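Local coordinates for protein Serpin48 (Tenebrio molitor, PDB 3OZQ) that specifically inhibits SPE, a serine protease of insect innate immunity, acting as a serpin whose exposed loop probably serves as bait for the target enzyme, at residues E30-V36 with F368-T374; I166-Y170 with Q315-I319. All blocks are in the same frame, centred on the assembly; numbering follows the deposited sequence.

Interaction 1: E30-V36 with F368-T374; sequences EKANFLV and FAGRVTT
Arg-371, Asn-33 and Phe-34 carry the join between 30-36 and 368-374, an antiparallel strand pair in the central beta-sheet B of the serpin fold. Phe-34 and Arg-371 form a hydrogen-bonded pair, and their side chains leave the same side of the sheet as Val-36 and Ala-369, toward helix 10-29. With CG set between the backbone N and the carbonyl carbon (chi1 77°) and the chain extended from there to NE, Arg-371 runs past the Phe-34 ring, whose CE2 lies 3.7 Å from Arg-371 CD. The guanidinium then reaches back to the turn preceding the strand: Arg-371 NE donates to Ala-32 O at 2.8 Å, and NH2 adds a weak bond to the same oxygen, while NH1 forms a salt bridge with Glu-247. The charged group thus ties turn, strand and helix 243-248 together. Where regular pairing ends, the Asn-33 amide replaces it. Asn-33 OD1 accepts two backbone N-H groups, from Thr-373 N at 2.6 Å and from Thr-374 N at 3.1 Å, the latter on a lone pair in the carbonyl plane. The nitrogen completes the grip in the plane of its own amide, Asn-33 ND2 donating to Thr-374 O at 2.8 Å with an N-H...O angle of 169°.

Interaction 2: I166-Y170 with Q315-I319; sequences INALY and QKSFI
Tyr-170 lies alongside Phe-318, both side chains pointing the same way from neighbouring parallel strands. Tyr-170 CB sits over one face of the phenylalanine ring, 3.4 Å from Phe-318 CE1, and also faces Phe-318 O. The next atom, Tyr-170 CG, rests 3.5 Å from that same Phe-318 CE1. Beyond it the ring divides its contacts: Tyr-170 CD2 remains by CE1, whereas Tyr-170 CD1 meets Phe-318 CZ at 3.9 Å. The same first torsion (chi1 72° in both residues) sends the two side chains the same way; the ring planes are 24° apart, but the rings are slid past each other and barely overlap. The tyrosine ring also stacks with His-92, and its tip, OH, is hydrogen-bonded to Gln-145 OE1. These strands are the middle of serpin beta-sheet A, the pair between which the reactive-centre loop inserts in the inhibitory mechanism of the family. Two backbone bonds join them at the earlier end: Lys-316 N to Asn-167 O at 2.9 Å, and Leu-169 N to Lys-316 O at 3.0 Å. On the side of Asn-167 and Gln-315, Leu-169 CD1 presses tightly on Ser-317 CB. Leu-169 O and Phe-318 N are buried here without a hydrogen-bonding partner, 3.7 Å from each other.

In the fold
Along the chain the order is 30-36, 166-170, 315-319, 368-374, so interaction 1 joins regions near the two ends of the protein and interaction 2 joins two from the interior of the sequence. Their centres are 14 Å apart, one in sheet B and the other in sheet A, and the two meet in the core: Leu-35 and Phe-368 pack against Ser-317 and Leu-169, while Val-36 reaches Gln-315. Helix 10-29 packs on interaction 1 and helix 38-50 on interaction 2. Strand 325-326, pairing antiparallel with 163-174, is consistent with the start of the reactive loop entering sheet A beside interaction 2, with sheet B behind it.

Interaction 1: E30-V36 with F368-T374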
ATOM      1  N   GLU A  30      14.343  -0.379   3.160  1.00 41.79           N
ATOM      2  CA  GLU A  30      14.188   1.046   2.858  1.00 47.37           C
ATOM      3  C   GLU A  30      14.861   1.919   3.926  1.00 49.83           C
ATOM      4  O   GLU A  30      14.593   1.776   5.119  1.00 56.52           O
ATOM      5  CB  GLU A  30      12.707   1.406   2.680  1.00 41.09           C
ATOM      6  CG  GLU A  30      12.060   0.763   1.441  1.00 43.46           C
ATOM      7  CD  GLU A  30      12.705   1.232   0.142  1.00 45.87           C
ATOM      8  OE1 GLU A  30      12.901   0.398  -0.775  1.00 54.32           O
ATOM      9  OE2 GLU A  30      13.044   2.439   0.059  1.00 47.43           O
ATOM     10  N   LYS A  31      15.734   2.819   3.490  1.00 45.65           N
ATOM     11  CA  LYS A  31      16.547   3.609   4.411  1.00 52.67           C
ATOM     12  C   LYS A  31      16.091   5.064   4.579  1.00 52.83           C
ATOM     13  O   LYS A  31      16.634   5.798   5.397  1.00 53.89           O
ATOM     14  CB  LYS A  31      18.015   3.580   3.983  1.00 58.87           C
ATOM     15  CG  LYS A  31      18.236   3.438   2.481  1.00 63.76           C
ATOM     16  CD  LYS A  31      17.316   4.347   1.665  1.00 59.74           C
ATOM     17  CE  LYS A  31      17.096   3.764   0.266  1.00 62.24           C
ATOM     18  NZ  LYS A  31      17.050   2.257   0.269  1.00 51.88           N
ATOM     19  N   ALA A  32      15.111   5.479   3.788  1.00 45.37           N
ATOM     20  CA  ALA A  32      14.573   6.822   3.885  1.00 42.03           C
ATOM     21  C   ALA A  32      13.057   6.755   3.746  1.00 37.52           C
ATOM     22  O   ALA A  32      12.405   5.974   4.441  1.00 41.39           O
ATOM     23  CB  ALA A  32      15.192   7.720   2.821  1.00 45.61           C
ATOM     24  N   ASN A  33      12.484   7.559   2.863  1.00 37.06           N
ATOM     25  CA  ASN A  33      11.040   7.526   2.703  1.00 37.35           C
ATOM     26  C   ASN A  33      10.618   6.233   2.027  1.00 34.23           C
ATOM     27  O   ASN A  33      11.358   5.663   1.220  1.00 35.77           O
ATOM     28  CB  ASN A  33      10.513   8.727   1.909  1.00 34.76           C
ATOM     29  CG  ASN A  33      11.041  10.052   2.425  1.00 37.62           C
ATOM     30  OD1 ASN A  33      11.449  10.162   3.579  1.00 36.25           O
ATOM     31  ND2 ASN A  33      11.024  11.070   1.568  1.00 32.55           N
ATOM     32  N   PHE A  34       9.436   5.745   2.390  1.00 34.30           N
ATOM     33  CA  PHE A  34       8.814   4.701   1.605  1.00 28.53           C
ATOM     34  C   PHE A  34       7.281   4.735   1.682  1.00 29.94           C
ATOM     35  O   PHE A  34       6.680   5.407   2.551  1.00 27.02           O
ATOM     36  CB  PHE A  34       9.390   3.292   1.922  1.00 32.94           C
ATOM     37  CG  PHE A  34       8.971   2.735   3.261  1.00 31.53           C
ATOM     38  CD1 PHE A  34       7.742   2.115   3.417  1.00 35.14           C
ATOM     39  CD2 PHE A  34       9.804   2.834   4.357  1.00 34.29           C
ATOM     40  CE1 PHE A  34       7.352   1.590   4.655  1.00 29.67           C
ATOM     41  CE2 PHE A  34       9.423   2.325   5.586  1.00 38.49           C
ATOM     42  CZ  PHE A  34       8.188   1.705   5.734  1.00 34.75           C
ATOM     43  N   LEU A  35       6.683   4.013   0.736  1.00 30.14           N
ATOM     44  CA  LEU A  35       5.238   3.841   0.633  1.00 34.34           C
ATOM     45  C   LEU A  35       4.989   2.375   0.293  1.00 31.97           C
ATOM     46  O   LEU A  35       5.683   1.810  -0.551  1.00 30.00           O
ATOM     47  CB  LEU A  35       4.671   4.742  -0.473  1.00 33.69           C
ATOM     48  CG  LEU A  35       3.180   4.623  -0.802  1.00 31.11           C
ATOM     49  CD1 LEU A  35       2.338   5.105   0.378  1.00 30.75           C
ATOM     50  CD2 LEU A  35       2.826   5.427  -2.045  1.00 29.02           C
ATOM     51  N   VAL A  36       4.026   1.757   0.978  1.00 29.81           N
ATOM     52  CA  VAL A  36       3.661   0.373   0.733  1.00 27.77           C
ATOM     53  C   VAL A  36       2.151   0.162   0.893  1.00 27.70           C
ATOM     54  O   VAL A  36       1.500   0.860   1.673  1.00 26.21           O
ATOM     55  CB  VAL A  36       4.451  -0.606   1.651  1.00 31.52           C
ATOM     56  CG1 VAL A  36       4.189  -0.307   3.155  1.00 30.11           C
ATOM     57  CG2 VAL A  36       4.162  -2.092   1.278  1.00 30.81           C
ATOM     58  N   PHE A 368      -2.740   2.259   2.392  1.00 33.16           N
ATOM     59  CA  PHE A 368      -1.337   2.590   2.177  1.00 35.93           C
ATOM     60  C   PHE A 368      -0.737   2.992   3.510  1.00 33.98           C
ATOM     61  O   PHE A 368      -1.425   3.551   4.356  1.00 32.65           O
ATOM     62  CB  PHE A 368      -1.203   3.795   1.247  1.00 32.00           C
ATOM     63  CG  PHE A 368      -1.386   3.479  -0.211  1.00 33.22           C
ATOM     64  CD1 PHE A 368      -0.336   2.966  -0.958  1.00 31.85           C
ATOM     65  CD2 PHE A 368      -2.590   3.738  -0.845  1.00 37.51           C
ATOM     66  CE1 PHE A 368      -0.481   2.703  -2.312  1.00 34.12           C
ATOM     67  CE2 PHE A 368      -2.749   3.470  -2.206  1.00 33.23           C
ATOM     68  CZ  PHE A 368      -1.687   2.957  -2.936  1.00 36.42           C
ATOM     69  N   ALA A 369       0.542   2.695   3.700  1.00 32.18           N
ATOM     70  CA  ALA A 369       1.263   3.165   4.864  1.00 31.84           C
ATOM     71  C   ALA A 369       2.689   3.522   4.440  1.00 29.21           C
ATOM     72  O   ALA A 369       3.177   3.036   3.429  1.00 30.06           O
ATOM     73  CB  ALA A 369       1.271   2.122   5.942  1.00 31.03           C
ATOM     74  N   GLY A 370       3.341   4.386   5.196  1.00 29.60           N
ATOM     75  CA  GLY A 370       4.696   4.762   4.848  1.00 30.04           C
ATOM     76  C   GLY A 370       5.264   5.779   5.810  1.00 33.41           C
ATOM     77  O   GLY A 370       4.711   6.044   6.876  1.00 31.74           O
ATOM     78  N   ARG A 371       6.393   6.349   5.422  1.00 28.99           N
ATOM     79  CA  ARG A 371       7.067   7.282   6.280  1.00 34.61           C
ATOM     80  C   ARG A 371       7.820   8.286   5.435  1.00 32.99           C
ATOM     81  O   ARG A 371       8.144   8.033   4.262  1.00 26.64           O
ATOM     82  CB  ARG A 371       8.022   6.542   7.208  1.00 35.56           C
ATOM     83  CG  ARG A 371       9.279   6.121   6.539  1.00 35.80           C
ATOM     84  CD  ARG A 371      10.166   5.384   7.489  1.00 39.50           C
ATOM     85  NE  ARG A 371      11.401   5.002   6.830  1.00 43.71           N
ATOM     86  CZ  ARG A 371      12.503   4.651   7.475  1.00 50.89           C
ATOM     87  NH1 ARG A 371      12.510   4.637   8.801  1.00 52.12           N
ATOM     88  NH2 ARG A 371      13.595   4.322   6.796  1.00 49.67           N
ATOM     89  N   VAL A 372       8.055   9.447   6.038  1.00 31.61           N
ATOM     90  CA  VAL A 372       8.892  10.476   5.469  1.00 33.10           C
ATOM     91  C   VAL A 372       9.948  10.798   6.522  1.00 36.95           C
ATOM     92  O   VAL A 372       9.605  11.140   7.657  1.00 37.36           O
ATOM     93  CB  VAL A 372       8.091  11.761   5.231  1.00 36.28           C
ATOM     94  CG1 VAL A 372       9.042  12.905   4.831  1.00 34.77           C
ATOM     95  CG2 VAL A 372       7.003  11.535   4.188  1.00 32.84           C
ATOM     96  N   THR A 373      11.217  10.650   6.161  1.00 40.41           N
ATOM     97  CA  THR A 373      12.316  10.994   7.052  1.00 41.18           C
ATOM     98  C   THR A 373      13.154  12.082   6.402  1.00 43.42           C
ATOM     99  O   THR A 373      14.054  12.640   7.033  1.00 43.15           O
ATOM    100  CB  THR A 373      13.256   9.802   7.304  1.00 37.52           C
ATOM    101  OG1 THR A 373      13.993   9.529   6.106  1.00 42.54           O
ATOM    102  CG2 THR A 373      12.469   8.564   7.726  1.00 41.31           C
ATOM    103  N   THR A 374      12.862  12.374   5.139  1.00 40.34           N
ATOM    104  CA  THR A 374      13.665  13.322   4.379  1.00 44.36           C
ATOM    105  C   THR A 374      12.836  14.034   3.311  1.00 46.27           C
ATOM    106  O   THR A 374      11.975  13.427   2.676  1.00 38.19           O
ATOM    107  CB  THR A 374      14.869  12.615   3.712  1.00 45.72           C
ATOM    108  OG1 THR A 374      15.926  13.555   3.506  1.00 52.37           O
ATOM    109  CG2 THR A 374      14.471  12.017   2.369  1.00 43.76           C
TER

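Interaction 2: I166-Y170 with Q315-I319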
ATOM      1  N   ILE A 166       2.861  -9.121 -10.315  1.00 30.99           N
ATOM      2  CA  ILE A 166       3.074  -7.695 -10.508  1.00 30.79           C
ATOM      3  C   ILE A 166       1.951  -6.939  -9.807  1.00 34.05           C
ATOM      4  O   ILE A 166       0.788  -7.320  -9.935  1.00 32.74           O
ATOM      5  CB  ILE A 166       2.998  -7.342 -11.991  1.00 35.01           C
ATOM      6  CG1 ILE A 166       4.254  -7.831 -12.701  1.00 39.29           C
ATOM      7  CG2 ILE A 166       2.840  -5.857 -12.158  1.00 37.97           C
ATOM      8  CD1 ILE A 166       5.503  -7.673 -11.877  1.00 35.62           C
ATOM      9  N   ASN A 167       2.301  -5.878  -9.086  1.00 29.70           N
ATOM     10  CA  ASN A 167       1.333  -5.126  -8.257  1.00 33.00           C
ATOM     11  C   ASN A 167       1.640  -3.633  -8.232  1.00 32.34           C
ATOM     12  O   ASN A 167       2.396  -3.172  -7.397  1.00 31.18           O
ATOM     13  CB  ASN A 167       1.371  -5.680  -6.833  1.00 32.47           C
ATOM     14  CG  ASN A 167       0.378  -5.014  -5.893  1.00 33.19           C
ATOM     15  OD1 ASN A 167      -0.577  -4.363  -6.312  1.00 34.07           O
ATOM     16  ND2 ASN A 167       0.588  -5.222  -4.604  1.00 26.69           N
ATOM     17  N   ALA A 168       1.058  -2.891  -9.163  1.00 33.37           N
ATOM     18  CA  ALA A 168       1.303  -1.468  -9.287  1.00 30.35           C
ATOM     19  C   ALA A 168       0.038  -0.737  -8.898  1.00 35.13           C
ATOM     20  O   ALA A 168      -1.054  -1.131  -9.305  1.00 34.41           O
ATOM     21  CB  ALA A 168       1.659  -1.116 -10.690  1.00 32.57           C
ATOM     22  N   LEU A 169       0.180   0.328  -8.121  1.00 31.35           N
ATOM     23  CA  LEU A 169      -0.986   1.122  -7.729  1.00 36.07           C
ATOM     24  C   LEU A 169      -0.659   2.526  -7.265  1.00 35.69           C
ATOM     25  O   LEU A 169       0.489   2.874  -6.996  1.00 33.63           O
ATOM     26  CB  LEU A 169      -1.854   0.428  -6.653  1.00 33.65           C
ATOM     27  CG  LEU A 169      -1.325  -0.297  -5.400  1.00 35.92           C
ATOM     28  CD1 LEU A 169       0.116  -0.052  -5.058  1.00 37.25           C
ATOM     29  CD2 LEU A 169      -2.223  -0.117  -4.145  1.00 27.92           C
ATOM     30  N   TYR A 170      -1.714   3.322  -7.171  1.00 37.72           N
ATOM     31  CA  TYR A 170      -1.636   4.672  -6.659  1.00 33.86           C
ATOM     32  C   TYR A 170      -3.064   5.116  -6.396  1.00 37.79           C
ATOM     33  O   TYR A 170      -4.010   4.567  -6.968  1.00 34.92           O
ATOM     34  CB  TYR A 170      -0.937   5.605  -7.651  1.00 38.29           C
ATOM     35  CG  TYR A 170      -1.744   5.937  -8.885  1.00 42.52           C
ATOM     36  CD1 TYR A 170      -2.570   7.054  -8.915  1.00 41.89           C
ATOM     37  CD2 TYR A 170      -1.672   5.140 -10.026  1.00 41.61           C
ATOM     38  CE1 TYR A 170      -3.306   7.370 -10.045  1.00 43.22           C
ATOM     39  CE2 TYR A 170      -2.410   5.445 -11.163  1.00 43.36           C
ATOM     40  CZ  TYR A 170      -3.225   6.567 -11.164  1.00 47.60           C
ATOM     41  OH  TYR A 170      -3.964   6.881 -12.283  1.00 49.55           O
ATOM     42  N   GLN A 315       5.834  -5.023  -5.889  1.00 27.38           N
ATOM     43  CA  GLN A 315       4.902  -3.904  -5.783  1.00 30.47           C
ATOM     44  C   GLN A 315       5.585  -2.595  -6.107  1.00 29.88           C
ATOM     45  O   GLN A 315       6.687  -2.332  -5.649  1.00 34.31           O
ATOM     46  CB  GLN A 315       4.289  -3.837  -4.390  1.00 29.98           C
ATOM     47  CG  GLN A 315       3.229  -2.757  -4.244  1.00 27.55           C
ATOM     48  CD  GLN A 315       2.610  -2.745  -2.870  1.00 32.37           C
ATOM     49  OE1 GLN A 315       1.612  -3.427  -2.631  1.00 33.29           O
ATOM     50  NE2 GLN A 315       3.190  -1.967  -1.955  1.00 26.04           N
ATOM     51  N   LYS A 316       4.918  -1.763  -6.886  1.00 28.35           N
ATOM     52  CA  LYS A 316       5.391  -0.406  -7.087  1.00 30.44           C
ATOM     53  C   LYS A 316       4.235   0.547  -6.946  1.00 29.33           C
ATOM     54  O   LYS A 316       3.148   0.290  -7.459  1.00 31.44           O
ATOM     55  CB  LYS A 316       6.027  -0.245  -8.468  1.00 30.09           C
ATOM     56  CG  LYS A 316       6.789   1.057  -8.634  1.00 32.40           C
ATOM     57  CD  LYS A 316       7.643   0.993  -9.891  1.00 28.74           C
ATOM     58  CE  LYS A 316       8.618   2.172  -9.947  1.00 32.76           C
ATOM     59  NZ  LYS A 316       9.623   2.038 -11.043  1.00 37.10           N
ATOM     60  N   SER A 317       4.473   1.641  -6.231  1.00 29.46           N
ATOM     61  CA  SER A 317       3.427   2.621  -5.955  1.00 33.41           C
ATOM     62  C   SER A 317       4.053   3.986  -5.710  1.00 32.63           C
ATOM     63  O   SER A 317       5.248   4.090  -5.438  1.00 31.63           O
ATOM     64  CB  SER A 317       2.601   2.185  -4.739  1.00 32.15           C
ATOM     65  OG  SER A 317       3.348   2.319  -3.539  1.00 32.90           O
ATOM     66  N   PHE A 318       3.237   5.029  -5.826  1.00 31.13           N
ATOM     67  CA  PHE A 318       3.654   6.376  -5.465  1.00 34.59           C
ATOM     68  C   PHE A 318       2.503   7.135  -4.835  1.00 34.56           C
ATOM     69  O   PHE A 318       1.332   6.738  -4.936  1.00 34.74           O
ATOM     70  CB  PHE A 318       4.156   7.145  -6.684  1.00 36.77           C
ATOM     71  CG  PHE A 318       3.079   7.534  -7.637  1.00 31.91           C
ATOM     72  CD1 PHE A 318       2.601   6.618  -8.564  1.00 43.03           C
ATOM     73  CD2 PHE A 318       2.546   8.810  -7.622  1.00 42.37           C
ATOM     74  CE1 PHE A 318       1.601   6.972  -9.451  1.00 42.51           C
ATOM     75  CE2 PHE A 318       1.545   9.169  -8.503  1.00 42.95           C
ATOM     76  CZ  PHE A 318       1.074   8.250  -9.419  1.00 44.22           C
ATOM     77  N   ILE A 319       2.861   8.220  -4.168  1.00 31.22           N
ATOM     78  CA  ILE A 319       1.899   9.149  -3.607  1.00 33.95           C
ATOM     79  C   ILE A 319       2.445  10.555  -3.813  1.00 39.61           C
ATOM     80  O   ILE A 319       3.660  10.798  -3.725  1.00 34.39           O
ATOM     81  CB  ILE A 319       1.679   8.916  -2.114  1.00 35.61           C
ATOM     82  CG1 ILE A 319       0.528   9.803  -1.604  1.00 36.87           C
ATOM     83  CG2 ILE A 319       2.972   9.210  -1.352  1.00 31.78           C
ATOM     84  CD1 ILE A 319       0.139   9.544  -0.160  1.00 30.33           C
TER